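Local coordinates for putative transcriptional regulator, sugar-binding family (Arthrobacter aurescens, PDB 3NZE), which probably regulates transcription as a member of the SorC family, whose sugar-binding domain is thought to sense a carbohydrate effector and control DNA binding, at residues D82-Q87 and G114-Q119; N57-V62 and Q148-I153; V71-T76 and M106-S111. All blocks are in the same frame, centred on the assembly; numbering follows the deposited sequence. Where two conformers were deposited one is given.

Contact 1. Residues D82-Q87 and G114-Q119; sequences DSIVVQ and GARVEQ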
# COMPACT_ATOMS: atom_id res chain seq x y z
N ASP A 82 16.25 16.23 8.06
CA ASP A 82 15.04 17.04 7.97
C ASP A 82 13.90 16.35 7.23
O ASP A 82 13.02 17.02 6.67
CB ASP A 82 15.34 18.40 7.35
CG ASP A 82 16.12 19.30 8.28
OD1 ASP A 82 17.30 19.58 8.00
OD2 ASP A 82 15.55 19.71 9.31
N SER A 83 13.91 15.03 7.22
CA SER A 83 12.82 14.29 6.61
C SER A 83 11.95 13.64 7.66
O SER A 83 12.36 13.45 8.80
CB SER A 83 13.35 13.24 5.65
OG SER A 83 13.89 13.88 4.50
N ILE A 84 10.74 13.28 7.25
CA ILE A 84 9.76 12.72 8.15
C ILE A 84 9.12 11.52 7.48
O ILE A 84 8.83 11.56 6.29
CB ILE A 84 8.63 13.74 8.40
CG1 ILE A 84 9.18 14.99 9.08
CG2 ILE A 84 7.51 13.12 9.22
CD1 ILE A 84 8.20 16.16 9.09
N VAL A 85 8.91 10.44 8.23
CA VAL A 85 8.09 9.35 7.73
C VAL A 85 6.76 9.38 8.47
O VAL A 85 6.71 9.36 9.70
CB VAL A 85 8.76 7.96 7.88
CG1 VAL A 85 9.89 7.80 6.88
CG2 VAL A 85 9.24 7.74 9.30
N VAL A 86 5.68 9.46 7.70
CA VAL A 86 4.35 9.57 8.29
C VAL A 86 3.49 8.35 7.98
O VAL A 86 3.44 7.86 6.84
CB VAL A 86 3.64 10.91 7.89
CG1 VAL A 86 3.51 11.05 6.36
CG2 VAL A 86 2.28 11.03 8.57
N GLN A 87 2.82 7.84 9.01
CA GLN A 87 1.94 6.69 8.90
C GLN A 87 0.63 7.11 8.21
O GLN A 87 -0.01 8.07 8.63
CB GLN A 87 1.66 6.20 10.32
CG GLN A 87 0.83 4.95 10.45
CD GLN A 87 0.62 4.61 11.92
OE1 GLN A 87 1.38 5.06 12.78
NE2 GLN A 87 -0.40 3.81 12.22
N GLY A 114 17.28 8.05 9.06
CA GLY A 114 17.50 9.09 10.04
C GLY A 114 16.37 10.10 10.02
O GLY A 114 16.56 11.29 10.29
N ALA A 115 15.17 9.61 9.71
CA ALA A 115 13.99 10.45 9.58
C ALA A 115 13.16 10.41 10.85
O ALA A 115 13.09 9.38 11.51
CB ALA A 115 13.15 9.98 8.39
N ARG A 116 12.52 11.53 11.17
CA ARG A 116 11.61 11.55 12.31
C ARG A 116 10.34 10.78 11.98
O ARG A 116 9.81 10.89 10.88
CB ARG A 116 11.26 12.98 12.71
CG ARG A 116 10.40 13.04 13.97
CD ARG A 116 10.12 14.46 14.39
NE ARG A 116 8.93 15.01 13.74
CZ ARG A 116 8.94 16.02 12.88
NH1 ARG A 116 10.09 16.60 12.54
NH2 ARG A 116 7.80 16.45 12.36
N VAL A 117 9.85 10.02 12.95
CA VAL A 117 8.65 9.22 12.76
C VAL A 117 7.41 9.94 13.29
O VAL A 117 7.39 10.42 14.42
CB VAL A 117 8.79 7.85 13.46
CG1 VAL A 117 7.47 7.11 13.45
CG2 VAL A 117 9.88 7.02 12.80
N GLU A 118 6.38 10.03 12.46
CA GLU A 118 5.10 10.58 12.89
C GLU A 118 3.98 9.56 12.75
O GLU A 118 3.59 9.18 11.65
CB GLU A 118 4.75 11.84 12.10
CG GLU A 118 5.70 13.01 12.34
CD GLU A 118 5.48 13.69 13.69
OE1 GLU A 118 4.48 13.36 14.37
OE2 GLU A 118 6.30 14.55 14.07
N GLN A 119 3.46 9.12 13.88
CA GLN A 119 2.40 8.12 13.87
C GLN A 119 1.00 8.71 13.99
O GLN A 119 0.82 9.89 14.31
CB GLN A 119 2.66 7.04 14.92
CG GLN A 119 3.91 6.26 14.58
CD GLN A 119 3.98 4.92 15.25
OE1 GLN A 119 4.84 4.69 16.10
NE2 GLN A 119 3.08 4.00 14.87
O HOH W 1 15.73 12.91 7.95
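I84 and R116 lie side by side on one face of the sheet and point the same way, with I84 CG1 packed 3.6 Å above the guanidinium plane near its rim. The chain of R116 bends at its third torsion (88°), which brings NE round to the side of E118. NE and NH2 both grip E118 OE2 side-on, NE at 2.7 Å; the oxygen is met on its anti side while lying almost in the guanidinium plane. I84 CG2 meets E118 CG at 3.6 Å, so the isoleucine lies against both partners of the salt bridge. E118 binds calcium in a crystal structure of this protein; none is bound to this chain here. On the other face V85 CG2 touches V117 CG2 at 3.6 Å. At the C-terminal ends Q119 NE2 donates to Q87 OE1 (2.9 Å), the amide planes standing 46° apart; Q87 NE2 binds N89 O.

Backbone hydrogen bonds, among them V85 N to R116 O (2.8 Å), join these neighbouring parallel strands of a beta-alpha-beta unit: helix 99-113 covers the V85 and V117 face through M106, helix 139-149 packs on I84, V86 and E118, and strand 59-62 lines the far side of 84-87.

Contact 2. Residues N57-V62 and Q148-I153; sequences NAIIGV and QARMSI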
# COMPACT_ATOMS: atom_id res chain seq x y z
N ASN A 57 14.78 16.61 3.59
CA ASN A 57 13.72 17.61 3.53
C ASN A 57 12.47 17.07 2.85
O ASN A 57 11.80 17.78 2.10
CB ASN A 57 14.21 18.85 2.79
CG ASN A 57 15.36 19.53 3.50
OD1 ASN A 57 16.51 19.40 3.10
ND2 ASN A 57 15.05 20.25 4.57
N ALA A 58 12.15 15.81 3.12
CA ALA A 58 11.03 15.16 2.46
C ALA A 58 10.06 14.56 3.46
O ALA A 58 10.42 14.28 4.60
CB ALA A 58 11.54 14.06 1.53
N ILE A 59 8.82 14.38 3.03
CA ILE A 59 7.82 13.70 3.84
C ILE A 59 7.45 12.40 3.14
O ILE A 59 6.95 12.41 2.01
CB ILE A 59 6.58 14.59 4.06
CG1 ILE A 59 6.97 15.82 4.89
CG2 ILE A 59 5.46 13.81 4.75
CD1 ILE A 59 5.93 16.90 4.92
N ILE A 60 7.75 11.28 3.79
CA ILE A 60 7.53 9.97 3.20
C ILE A 60 6.32 9.30 3.84
O ILE A 60 6.36 8.94 5.03
CB ILE A 60 8.74 9.06 3.40
CG1 ILE A 60 10.04 9.76 2.99
CG2 ILE A 60 8.54 7.74 2.67
CD1 ILE A 60 10.01 10.31 1.61
N GLY A 61 5.27 9.10 3.05
CA GLY A 61 4.07 8.44 3.52
C GLY A 61 4.16 6.92 3.37
O GLY A 61 4.50 6.42 2.30
N VAL A 62 3.89 6.20 4.46
CA VAL A 62 3.91 4.74 4.43
C VAL A 62 2.56 4.19 4.86
O VAL A 62 2.09 4.48 5.97
CB VAL A 62 4.97 4.18 5.41
CG1 VAL A 62 4.91 2.66 5.46
CG2 VAL A 62 6.38 4.65 5.02
N GLN A 148 0.20 14.23 6.12
CA GLN A 148 -0.08 13.31 5.03
C GLN A 148 -0.30 14.09 3.74
O GLN A 148 0.14 13.67 2.68
CB GLN A 148 -1.31 12.46 5.34
CG GLN A 148 -1.06 11.39 6.40
CD GLN A 148 -2.34 10.67 6.81
OE1 GLN A 148 -3.41 11.00 6.33
NE2 GLN A 148 -2.22 9.69 7.71
N ALA A 149 -0.99 15.23 3.84
CA ALA A 149 -1.36 16.02 2.66
C ALA A 149 -0.12 16.59 1.96
O ALA A 149 -0.15 16.89 0.77
CB ALA A 149 -2.33 17.14 3.05
N ARG A 150 0.96 16.72 2.72
CA ARG A 150 2.21 17.27 2.19
C ARG A 150 3.21 16.20 1.73
O ARG A 150 4.35 16.53 1.41
CB ARG A 150 2.89 18.14 3.25
CG ARG A 150 2.13 19.40 3.66
CD ARG A 150 2.69 19.96 4.98
NE ARG A 150 4.11 20.28 4.86
CZ ARG A 150 4.96 20.38 5.88
NH1 ARG A 150 4.54 20.19 7.12
NH2 ARG A 150 6.23 20.67 5.65
N MSE A 151 2.81 14.93 1.71
CA MSE A 151 3.80 13.90 1.41
C MSE A 151 4.43 14.02 0.01
O MSE A 151 3.76 14.39 -0.96
CB MSE A 151 3.25 12.49 1.61
CG MSE A 151 2.20 12.08 0.62
SE MSE A 151 1.57 10.29 1.06
CE MSE A 151 -0.33 10.70 1.21
N SER A 152 5.72 13.71 -0.06
CA SER A 152 6.48 13.77 -1.31
C SER A 152 6.36 12.44 -2.05
O SER A 152 6.26 12.41 -3.28
CB SER A 152 7.96 14.05 -1.02
OG SER A 152 8.14 14.90 0.11
N ILE A 153 6.42 11.36 -1.29
CA ILE A 153 6.26 10.02 -1.85
C ILE A 153 5.33 9.17 -0.98
O ILE A 153 5.16 9.44 0.22
CB ILE A 153 7.62 9.28 -2.09
CG1 ILE A 153 8.21 8.74 -0.79
CG2 ILE A 153 8.62 10.17 -2.84
CD1 ILE A 153 9.53 7.97 -1.01
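R150 meets I59 where the chain leaves helix 139-149, with I59 CD1 centred 3.7 Å over one face of its guanidinium. The arginine chain is bent at its third torsion (59°), and the same methyl also touches R150 CB, so both the root and the charged end of R150 lie against the isoleucine tip. The next residue, the selenomethionine M151, crosses I59 at about a right angle: its CB faces I59 CG2 at 4.1 Å. Further out, M151 SE approaches G61 CA at 4.0 Å.

S152 carries the polar part of the contact by binding both backbone polar groups of I59. Its N donates to I59 O (2.7 Å), arriving in the carbonyl plane, while its OG accepts from I59 N at 3.0 Å in a nearly straight bond of 166°. The side chain here stands in for a backbone carbonyl, satisfying a buried amide just where the chain is still turning into line with the strand. Only at I153 does a regular parallel bridge begin, opposite I60, with I153 O accepting a hydrogen bond from G61 N. The side chains of I60 and I153 lie side by side and point the same way; in the conformer described, one of two modelled for I153, its CG1 sits between its own N and carbonyl carbon (chi1 77°) and packs against I60 CD1.

The contact marks the entry of strand 153-160 into the sheet alongside strand 59-62, whose other edge is paired with strand 84-87. I59 rests on V86 and I60 on V85 of that strand, while M151 reaches helix 217-221 at Q219.

Contact 3. Residues V71-T76 and M106-S111; sequences VSRHLT and MRRFGS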
# COMPACT_ATOMS: atom_id res chain seq x y z
N VAL A 71 8.99 -5.11 3.27
CA VAL A 71 9.80 -4.04 2.70
C VAL A 71 10.68 -3.37 3.75
O VAL A 71 11.88 -3.14 3.53
CB VAL A 71 8.90 -3.00 2.01
CG1 VAL A 71 9.70 -1.77 1.57
CG2 VAL A 71 8.18 -3.64 0.84
N SER A 72 10.10 -3.06 4.91
CA SER A 72 10.83 -2.33 5.93
C SER A 72 12.03 -3.11 6.44
O SER A 72 13.01 -2.53 6.89
CB SER A 72 9.92 -1.96 7.10
OG SER A 72 9.56 -3.10 7.86
N ARG A 73 11.96 -4.44 6.37
CA ARG A 73 13.06 -5.27 6.83
C ARG A 73 14.25 -5.26 5.87
O ARG A 73 15.35 -5.66 6.25
CB ARG A 73 12.59 -6.71 7.07
CG ARG A 73 11.65 -6.85 8.24
CD ARG A 73 11.33 -8.30 8.52
NE ARG A 73 10.27 -8.43 9.50
CZ ARG A 73 10.45 -8.41 10.82
NH1 ARG A 73 9.41 -8.54 11.63
NH2 ARG A 73 11.67 -8.28 11.32
N HIS A 74 14.04 -4.80 4.64
CA HIS A 74 15.11 -4.85 3.63
C HIS A 74 15.71 -3.50 3.25
O HIS A 74 16.56 -3.41 2.35
CB HIS A 74 14.61 -5.58 2.38
CG HIS A 74 14.24 -7.01 2.63
ND1 HIS A 74 15.18 -8.01 2.78
CD2 HIS A 74 13.04 -7.61 2.78
CE1 HIS A 74 14.58 -9.16 3.01
NE2 HIS A 74 13.27 -8.95 3.00
N LEU A 75 15.27 -2.44 3.93
CA LEU A 75 15.78 -1.11 3.66
C LEU A 75 17.30 -1.01 3.86
O LEU A 75 17.85 -1.58 4.80
CB LEU A 75 15.07 -0.10 4.56
CG LEU A 75 13.55 0.01 4.37
CD1 LEU A 75 12.98 1.06 5.32
CD2 LEU A 75 13.22 0.38 2.93
N THR A 76 17.96 -0.29 2.95
CA THR A 76 19.39 -0.04 3.08
C THR A 76 19.60 1.29 3.78
O THR A 76 18.98 2.29 3.42
CB THR A 76 20.07 0.04 1.70
OG1 THR A 76 20.00 -1.24 1.05
CG2 THR A 76 21.54 0.45 1.84
N MSE A 106 7.23 1.53 11.09
CA MSE A 106 7.61 2.94 11.08
C MSE A 106 9.02 3.16 11.63
O MSE A 106 9.81 3.93 11.07
CB MSE A 106 6.56 3.82 11.79
CG MSE A 106 5.14 3.62 11.29
SE MSE A 106 4.94 4.15 9.41
CE MSE A 106 5.62 5.96 9.53
N ARG A 107 9.36 2.49 12.73
CA ARG A 107 10.71 2.57 13.31
C ARG A 107 11.82 2.15 12.34
O ARG A 107 12.85 2.82 12.24
CB ARG A 107 10.79 1.75 14.60
CG ARG A 107 9.97 2.32 15.74
CD ARG A 107 10.07 1.47 17.01
NE ARG A 107 9.10 1.93 18.02
CZ ARG A 107 9.43 2.59 19.13
NH1 ARG A 107 8.49 2.98 19.98
NH2 ARG A 107 10.71 2.84 19.40
N ARG A 108 11.61 1.05 11.62
CA ARG A 108 12.57 0.61 10.61
C ARG A 108 12.80 1.66 9.52
O ARG A 108 13.94 1.87 9.08
CB ARG A 108 12.11 -0.72 9.98
CG ARG A 108 12.34 -1.92 10.91
CD ARG A 108 11.73 -3.20 10.36
NE ARG A 108 11.45 -4.15 11.43
CZ ARG A 108 10.28 -4.75 11.61
NH1 ARG A 108 9.27 -4.54 10.78
NH2 ARG A 108 10.12 -5.59 12.62
N PHE A 109 11.73 2.33 9.11
CA PHE A 109 11.85 3.38 8.09
C PHE A 109 12.60 4.57 8.69
O PHE A 109 13.52 5.09 8.08
CB PHE A 109 10.48 3.82 7.56
CG PHE A 109 10.03 3.06 6.34
CD1 PHE A 109 9.30 1.90 6.46
CD2 PHE A 109 10.36 3.51 5.06
CE1 PHE A 109 8.88 1.19 5.34
CE2 PHE A 109 9.94 2.82 3.94
CZ PHE A 109 9.20 1.65 4.08
N GLY A 110 12.21 4.97 9.89
CA GLY A 110 12.88 6.07 10.55
C GLY A 110 14.36 5.82 10.75
O GLY A 110 15.18 6.72 10.55
N SER A 111 14.71 4.60 11.15
CA SER A 111 16.09 4.24 11.43
C SER A 111 16.93 4.17 10.15
O SER A 111 18.10 4.58 10.14
CB SER A 111 16.17 2.91 12.17
OG SER A 111 15.72 3.03 13.50
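The phenyl ring of F109 carries L75 CD1 over the centre of one face, and the guanidinium groups of R73 and R108 overlap nearby, where two helices of a Rossmann-like alpha/beta fold pack together. L75 CD1 stands 3.6 Å from the ring centroid and 11° off the normal, a CH-pi contact made across the face by a leucine side chain that meets the phenylalanine at about a right angle. S72 CB and V71 CG1 approach the same ring obliquely, the former 3.8 Å from CE1. F109 is thereby held by V71, S72 and L75.

R108 CZ lies 3.7 Å over the centre of the R73 guanidinium, with the two planes 38° apart. Both groups are donors, and R73 NH1 comes within 3.2 Å of R108 NH2 without a hydrogen bond. R73 was modelled in two positions and this approach holds for the one described; solvent probably eases the like charges, since R73 is exposed. S72 OG lies at the edge of the R108 guanidinium, near its plane. The R108 chain is extended from CG to NE, with its CB against S72 CB and its CD near S72 OG.

Helix 99-113 is thus joined to helix 66-73 by an inner apolar half and an outer charged half. F109 also packs on L68 of helix 66-73 and on V85 of strand 84-87 in the sheet beneath. S72 OG, which bonds to S69 O within its own helix, accepts from R108 NH1 at 3.3 Å with an angle of 162°.

Overall arrangement
Along the chain the segments run 57-62, 71-76, 82-87, 106-111, 114-119 and 148-153, so contact 2 spans the other two, while the segments of contacts 1 and 3 alternate. Contacts 1 and 2 have centres about 9 Å apart and share one sheet, in the strand order 116-118, 84-87, 59-62, 153-160; I84 O and I60 N, 2.7 Å apart, join them. Contact 3 lies among helices on one side of this sheet, its centre about 11 Å from that of contact 1 and 16 Å from that of contact 2. M106 reaches both V62 and Q87. All three lie within the probable sugar-binding domain, where E118 binds calcium in another model of this protein.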